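Local coordinates for INRS (Synechocystis sp., PDB 5FMN), which is a nickel-responsive, nickel-binding transcriptional regulator that probably represses its target genes by binding DNA, at residues B[21-32]-B[70-80]. Sequence-based numbering, arbitrary orientation.
Sequences HSQESLQKLVNR and VARLILDDHMN
The His-21 imidazole lies against Asn-80 of helix 53-89, whose CB is 4.2 Å from the ring centroid in an off-centre CH-pi contact. With CG anti to the backbone N (chi1 174°), the ring reaches in from the loop toward helix 53-89. Water 1 sits in the ring plane, 3.0 Å from His-21 NE2, and also accepts a bond from Asn-80 ND2; ND1 is hydrogen-bonded to Lys-100 NZ of the second subunit. Replacing the ring by an alanine here is likely to leave that lysine and the water each short of a partner and to uncover Asn-80 CB. Asp-77 lies one turn back along the helix and turns its carboxylate toward the loop. OD2 takes a weak bond from the backbone N of Glu-24, 3.3 Å away and bent to 133°, while OD1 lies near the edge of the His-21 ring.

Arg-32 is worth following outward. Its CB rests on Val-70 CG2 at 3.8 Å; extended from CG to NE, the chain brings CD and then NE past Leu-73 CD1, NE at 3.5 Å. The methyl then lies under one guanidinium face, toward its rim, and NH1 points on to Glu-24 OE1, a salt bridge whose details are doubtful, since the modelled distance is too short and Glu-24 has two conformers. Leu-29 CD2 closes the apolar side against Ile-74 CG1 at 3.7 Å, with Val-47 of the third subunit packing on the same leucine.

The segments 26-32 and 70-80 of helices 26-48 and 53-89 run antiparallel at 161°, their axes approaching to 11.0 Å: this is the helical hairpin of the all-alpha CsoR-like repressor fold, here preceded by an N-terminal arm that continues alongside the second helix.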
ATOM      1  N   HIS B  21      16.439 -17.831 -13.562  1.00 77.49           N
ATOM      2  CA  HIS B  21      16.802 -16.815 -12.563  1.00 71.17           C
ATOM      3  C   HIS B  21      18.302 -16.560 -12.574  1.00 68.65           C
ATOM      4  O   HIS B  21      19.072 -17.520 -12.598  1.00 65.16           O
ATOM      5  CB  HIS B  21      16.365 -17.222 -11.140  1.00 66.95           C
ATOM      6  CG  HIS B  21      16.845 -16.280 -10.066  1.00 67.39           C
ATOM      7  ND1 HIS B  21      16.164 -15.130  -9.714  1.00 61.03           N
ATOM      8  CD2 HIS B  21      17.951 -16.312  -9.281  1.00 64.28           C
ATOM      9  CE1 HIS B  21      16.834 -14.491  -8.771  1.00 59.48           C
ATOM     10  NE2 HIS B  21      17.925 -15.187  -8.491  1.00 63.87           N
ATOM     11  N   SER B  22      18.691 -15.275 -12.621  1.00 74.22           N
ATOM     12  CA  SER B  22      20.081 -14.843 -12.355  1.00 70.66           C
ATOM     13  C   SER B  22      20.149 -13.809 -11.220  1.00 67.77           C
ATOM     14  O   SER B  22      19.466 -12.780 -11.241  1.00 67.15           O
ATOM     15  CB  SER B  22      20.798 -14.313 -13.626  1.00 62.66           C
ATOM     16  OG  SER B  22      19.893 -13.801 -14.594  1.00 49.95           O
ATOM     17  N   GLN B  23      20.966 -14.127 -10.214  1.00 75.88           N
ATOM     18  CA  GLN B  23      21.376 -13.176  -9.193  1.00 71.87           C
ATOM     19  C   GLN B  23      21.727 -11.874  -9.865  1.00 74.39           C
ATOM     20  O   GLN B  23      22.491 -11.870 -10.840  1.00 71.53           O
ATOM     21  CB  GLN B  23      22.608 -13.707  -8.446  1.00 89.84           C
ATOM     22  CG  GLN B  23      23.108 -12.831  -7.300  1.00103.28           C
ATOM     23  CD  GLN B  23      24.508 -13.208  -6.849  1.00108.55           C
ATOM     24  OE1 GLN B  23      25.501 -12.905  -7.523  1.00116.98           O
ATOM     25  NE2 GLN B  23      24.594 -13.878  -5.705  1.00103.27           N
ATOM     26  N   GLU B  24      21.071 -10.799  -9.430  1.00 82.69           N
ATOM     27  CA  GLU B  24      21.530  -9.423  -9.686  0.50 78.67           C
ATOM     28  C   GLU B  24      22.878  -9.153  -9.047  1.00 67.73           C
ATOM     29  O   GLU B  24      23.027  -9.327  -7.847  1.00 59.02           O
ATOM     30  CB  GLU B  24      20.535  -8.395  -9.129  0.50 73.69           C
ATOM     31  CG  GLU B  24      19.395  -8.079 -10.074  0.50 67.70           C
ATOM     32  CD  GLU B  24      19.717  -6.915 -10.989  0.50 59.91           C
ATOM     33  OE1 GLU B  24      19.734  -5.765 -10.506  0.50 50.60           O
ATOM     34  OE2 GLU B  24      19.946  -7.149 -12.189  0.50 55.35           O
ATOM     35  N   SER B  25      23.833  -8.664  -9.829  1.00 72.24           N
ATOM     36  CA  SER B  25      25.189  -8.459  -9.356  1.00 71.13           C
ATOM     37  C   SER B  25      25.098  -7.391  -8.257  1.00 74.87           C
ATOM     38  O   SER B  25      24.150  -6.614  -8.241  1.00 60.18           O
ATOM     39  CB  SER B  25      26.064  -7.998 -10.529  1.00 74.52           C
ATOM     40  OG  SER B  25      27.347  -7.586 -10.124  1.00 75.64           O
ATOM     41  N   LEU B  26      26.014  -7.425  -7.294  1.00 64.56           N
ATOM     42  CA  LEU B  26      26.132  -6.359  -6.295  1.00 65.02           C
ATOM     43  C   LEU B  26      26.223  -4.991  -6.978  1.00 59.96           C
ATOM     44  O   LEU B  26      25.432  -4.099  -6.709  1.00 63.92           O
ATOM     45  CB  LEU B  26      27.357  -6.606  -5.404  1.00 69.98           C
ATOM     46  CG  LEU B  26      27.626  -5.656  -4.233  1.00 80.31           C
ATOM     47  CD1 LEU B  26      27.916  -6.440  -2.962  1.00 85.17           C
ATOM     48  CD2 LEU B  26      28.768  -4.693  -4.559  1.00 76.57           C
ATOM     49  N   GLN B  27      27.142  -4.872  -7.920  1.00 54.94           N
ATOM     50  CA  GLN B  27      27.291  -3.672  -8.745  1.00 59.68           C
ATOM     51  C   GLN B  27      26.010  -3.276  -9.508  1.00 54.83           C
ATOM     52  O   GLN B  27      25.708  -2.102  -9.607  1.00 45.32           O
ATOM     53  CB  GLN B  27      28.476  -3.860  -9.714  1.00 66.52           C
ATOM     54  CG  GLN B  27      28.877  -2.652 -10.532  1.00 89.45           C
ATOM     55  CD  GLN B  27      27.987  -2.423 -11.756  1.00106.21           C
ATOM     56  OE1 GLN B  27      28.005  -3.229 -12.674  1.00112.75           O
ATOM     57  NE2 GLN B  27      27.212  -1.325 -11.776  1.00117.76           N
ATOM     58  N   LYS B  28      25.240  -4.226 -10.017  1.00 54.68           N
ATOM     59  CA  LYS B  28      23.965  -3.869 -10.643  1.00 52.79           C
ATOM     60  C   LYS B  28      23.005  -3.215  -9.618  1.00 54.40           C
ATOM     61  O   LYS B  28      22.366  -2.206  -9.912  1.00 53.07           O
ATOM     62  CB  LYS B  28      23.322  -5.075 -11.321  1.00 64.43           C
ATOM     63  N   LEU B  29      22.969  -3.726  -8.392  1.00 43.56           N
ATOM     64  CA  LEU B  29      22.128  -3.123  -7.346  1.00 47.34           C
ATOM     65  C   LEU B  29      22.612  -1.723  -6.933  1.00 43.98           C
ATOM     66  O   LEU B  29      21.788  -0.840  -6.663  1.00 39.76           O
ATOM     67  CB  LEU B  29      22.096  -4.000  -6.096  1.00 44.61           C
ATOM     68  CG  LEU B  29      21.245  -5.253  -5.949  1.00 49.70           C
ATOM     69  CD1 LEU B  29      21.837  -6.046  -4.785  1.00 49.23           C
ATOM     70  CD2 LEU B  29      19.771  -4.997  -5.739  1.00 53.06           C
ATOM     71  N   VAL B  30      23.924  -1.570  -6.758  1.00 36.47           N
ATOM     72  CA  VAL B  30      24.500  -0.298  -6.382  1.00 37.08           C
ATOM     73  C   VAL B  30      24.117   0.753  -7.447  1.00 43.63           C
ATOM     74  O   VAL B  30      23.714   1.866  -7.142  1.00 44.77           O
ATOM     75  CB  VAL B  30      26.015  -0.413  -6.249  1.00 39.06           C
ATOM     76  CG1 VAL B  30      26.677   0.966  -6.285  1.00 46.58           C
ATOM     77  CG2 VAL B  30      26.394  -1.165  -4.977  1.00 39.59           C
ATOM     78  N   ASN B  31      24.154   0.328  -8.694  1.00 43.69           N
ATOM     79  CA  ASN B  31      23.731   1.131  -9.795  1.00 47.26           C
ATOM     80  C   ASN B  31      22.312   1.622  -9.653  1.00 41.53           C
ATOM     81  O   ASN B  31      22.043   2.823  -9.815  1.00 41.38           O
ATOM     82  CB  ASN B  31      23.803   0.292 -11.067  1.00 58.90           C
ATOM     83  CG  ASN B  31      24.151   1.099 -12.267  1.00 70.17           C
ATOM     84  OD1 ASN B  31      23.281   1.771 -12.845  1.00 67.04           O
ATOM     85  ND2 ASN B  31      25.398   0.985 -12.708  1.00 75.34           N
ATOM     86  N   ARG B  32      21.389   0.686  -9.463  1.00 43.66           N
ATOM     87  CA  ARG B  32      19.970   1.031  -9.377  1.00 43.87           C
ATOM     88  C   ARG B  32      19.748   2.010  -8.230  1.00 41.93           C
ATOM     89  O   ARG B  32      19.009   2.982  -8.358  1.00 41.21           O
ATOM     90  CB  ARG B  32      19.135  -0.206  -9.153  1.00 49.01           C
ATOM     91  CG  ARG B  32      19.012  -1.094 -10.374  1.00 55.79           C
ATOM     92  CD  ARG B  32      18.020  -2.224 -10.126  1.00 64.99           C
ATOM     93  NE  ARG B  32      17.361  -2.682 -11.358  1.00 71.09           N
ATOM     94  CZ  ARG B  32      17.872  -3.574 -12.205  1.00 71.36           C
ATOM     95  NH1 ARG B  32      19.072  -4.134 -12.011  1.00 77.53           N
ATOM     96  NH2 ARG B  32      17.173  -3.910 -13.265  1.00 72.93           N
ATOM     97  N   VAL B  70      13.778  -2.337  -6.760  1.00 40.73           N
ATOM     98  CA  VAL B  70      14.997  -2.734  -6.030  1.00 48.43           C
ATOM     99  C   VAL B  70      14.733  -3.696  -4.864  1.00 41.68           C
ATOM    100  O   VAL B  70      15.416  -4.712  -4.700  1.00 40.35           O
ATOM    101  CB  VAL B  70      15.750  -1.505  -5.472  1.00 53.88           C
ATOM    102  CG1 VAL B  70      16.870  -1.918  -4.530  1.00 62.85           C
ATOM    103  CG2 VAL B  70      16.360  -0.718  -6.600  1.00 68.86           C
ATOM    104  N   ALA B  71      13.767  -3.350  -4.031  1.00 35.82           N
ATOM    105  CA  ALA B  71      13.406  -4.215  -2.940  1.00 38.38           C
ATOM    106  C   ALA B  71      13.051  -5.576  -3.482  1.00 35.66           C
ATOM    107  O   ALA B  71      13.513  -6.595  -2.977  1.00 32.94           O
ATOM    108  CB  ALA B  71      12.248  -3.620  -2.149  1.00 43.55           C
ATOM    109  N   ARG B  72      12.245  -5.584  -4.536  1.00 36.76           N
ATOM    110  CA  ARG B  72      11.763  -6.820  -5.114  1.00 40.13           C
ATOM    111  C   ARG B  72      12.932  -7.685  -5.642  1.00 41.07           C
ATOM    112  O   ARG B  72      12.958  -8.881  -5.424  1.00 41.44           O
ATOM    113  CB  ARG B  72      10.717  -6.507  -6.187  1.00 40.04           C
ATOM    114  CG  ARG B  72      10.039  -7.694  -6.817  1.00 43.61           C
ATOM    115  CD  ARG B  72       9.490  -8.700  -5.817  1.00 50.93           C
ATOM    116  NE  ARG B  72       9.482 -10.025  -6.436  1.00 56.22           N
ATOM    117  CZ  ARG B  72       8.552 -10.460  -7.289  1.00 55.65           C
ATOM    118  NH1 ARG B  72       7.480  -9.727  -7.555  1.00 49.75           N
ATOM    119  NH2 ARG B  72       8.674 -11.661  -7.843  1.00 56.68           N
ATOM    120  N   LEU B  73      13.954  -7.059  -6.205  1.00 37.83           N
ATOM    121  CA  LEU B  73      15.101  -7.799  -6.687  1.00 44.27           C
ATOM    122  C   LEU B  73      15.878  -8.433  -5.559  1.00 41.16           C
ATOM    123  O   LEU B  73      16.415  -9.527  -5.696  1.00 43.35           O
ATOM    124  CB  LEU B  73      16.051  -6.890  -7.479  1.00 46.85           C
ATOM    125  CG  LEU B  73      15.586  -6.486  -8.890  1.00 48.05           C
ATOM    126  CD1 LEU B  73      16.575  -5.491  -9.473  1.00 47.67           C
ATOM    127  CD2 LEU B  73      15.427  -7.692  -9.817  1.00 53.71           C
ATOM    128  N   ILE B  74      15.994  -7.720  -4.457  1.00 41.60           N
ATOM    129  CA  ILE B  74      16.758  -8.217  -3.308  1.00 40.13           C
ATOM    130  C   ILE B  74      16.049  -9.402  -2.669  1.00 40.96           C
ATOM    131  O   ILE B  74      16.680 -10.396  -2.280  1.00 36.34           O
ATOM    132  CB  ILE B  74      16.938  -7.114  -2.228  1.00 42.93           C
ATOM    133  CG1 ILE B  74      17.859  -6.008  -2.753  1.00 48.24           C
ATOM    134  CG2 ILE B  74      17.517  -7.708  -0.948  1.00 38.91           C
ATOM    135  CD1 ILE B  74      17.747  -4.698  -2.007  1.00 55.18           C
ATOM    136  N   LEU B  75      14.727  -9.276  -2.588  1.00 39.22           N
ATOM    137  CA  LEU B  75      13.884 -10.348  -2.138  1.00 41.48           C
ATOM    138  C   LEU B  75      13.915 -11.601  -3.020  1.00 39.62           C
ATOM    139  O   LEU B  75      13.938 -12.718  -2.504  1.00 38.74           O
ATOM    140  CB  LEU B  75      12.452  -9.845  -1.996  1.00 44.41           C
ATOM    141  CG  LEU B  75      11.427 -10.846  -1.468  1.00 49.33           C
ATOM    142  CD1 LEU B  75      11.707 -11.137  -0.000  1.00 52.23           C
ATOM    143  CD2 LEU B  75      10.013 -10.316  -1.661  1.00 55.08           C
ATOM    144  N   ASP B  76      13.841 -11.427  -4.330  1.00 40.29           N
ATOM    145  CA  ASP B  76      13.946 -12.567  -5.257  1.00 40.98           C
ATOM    146  C   ASP B  76      15.226 -13.363  -5.052  1.00 39.92           C
ATOM    147  O   ASP B  76      15.168 -14.587  -4.966  1.00 40.28           O
ATOM    148  CB  ASP B  76      13.876 -12.086  -6.697  1.00 43.99           C
ATOM    149  CG  ASP B  76      12.459 -11.743  -7.126  1.00 48.84           C
ATOM    150  OD1 ASP B  76      11.517 -12.100  -6.351  1.00 37.82           O
ATOM    151  OD2 ASP B  76      12.310 -11.146  -8.243  1.00 46.21           O
ATOM    152  N   ASP B  77      16.361 -12.668  -4.901  1.00 37.95           N
ATOM    153  CA  ASP B  77      17.643 -13.345  -4.668  1.00 43.55           C
ATOM    154  C   ASP B  77      17.675 -14.071  -3.336  1.00 36.01           C
ATOM    155  O   ASP B  77      18.142 -15.188  -3.268  1.00 35.82           O
ATOM    156  CB  ASP B  77      18.842 -12.370  -4.775  1.00 41.48           C
ATOM    157  CG  ASP B  77      19.086 -11.881  -6.217  1.00 47.87           C
ATOM    158  OD1 ASP B  77      18.684 -12.580  -7.172  1.00 56.30           O
ATOM    159  OD2 ASP B  77      19.687 -10.800  -6.407  1.00 61.17           O
ATOM    160  N   HIS B  78      17.155 -13.441  -2.288  1.00 41.86           N
ATOM    161  CA  HIS B  78      16.989 -14.093  -0.993  1.00 43.09           C
ATOM    162  C   HIS B  78      16.146 -15.386  -1.072  1.00 40.64           C
ATOM    163  O   HIS B  78      16.573 -16.449  -0.617  1.00 40.93           O
ATOM    164  CB  HIS B  78      16.369 -13.114  -0.006  1.00 48.25           C
ATOM    165  CG  HIS B  78      16.317 -13.628   1.403  1.00 49.70           C
ATOM    166  ND1 HIS B  78      17.417 -13.647   2.233  1.00 56.81           N
ATOM    167  CD2 HIS B  78      15.293 -14.146   2.123  1.00 49.31           C
ATOM    168  CE1 HIS B  78      17.080 -14.185   3.391  1.00 60.50           C
ATOM    169  NE2 HIS B  78      15.804 -14.528   3.337  1.00 54.44           N
ATOM    170  N   MET B  79      14.977 -15.281  -1.700  1.00 37.84           N
ATOM    171  CA  MET B  79      14.057 -16.411  -1.922  1.00 43.46           C
ATOM    172  C   MET B  79      14.761 -17.548  -2.617  1.00 46.34           C
ATOM    173  O   MET B  79      14.590 -18.711  -2.234  1.00 43.70           O
ATOM    174  CB  MET B  79      12.859 -16.019  -2.802  1.00 43.76           C
ATOM    175  CG  MET B  79      11.519 -15.829  -2.100  1.00 56.86           C
ATOM    176  SD  MET B  79      10.091 -15.752  -3.224  1.00 54.52           S
ATOM    177  CE  MET B  79      10.693 -14.623  -4.505  1.00 61.45           C
ATOM    178  N   ASN B  80      15.483 -17.197  -3.690  1.00 43.18           N
ATOM    179  CA  ASN B  80      16.309 -18.146  -4.411  1.00 41.67           C
ATOM    180  C   ASN B  80      17.309 -18.891  -3.521  1.00 42.20           C
ATOM    181  O   ASN B  80      17.367 -20.120  -3.579  1.00 43.07           O
ATOM    182  CB  ASN B  80      17.031 -17.481  -5.583  1.00 44.28           C
ATOM    183  CG  ASN B  80      17.863 -18.471  -6.388  1.00 46.08           C
ATOM    184  OD1 ASN B  80      17.501 -19.635  -6.538  1.00 46.70           O
ATOM    185  ND2 ASN B  80      19.015 -18.027  -6.847  1.00 53.33           N
TER
HETATM  186  O   HOH W   1      20.099 -15.106  -6.356  1.00 48.58           O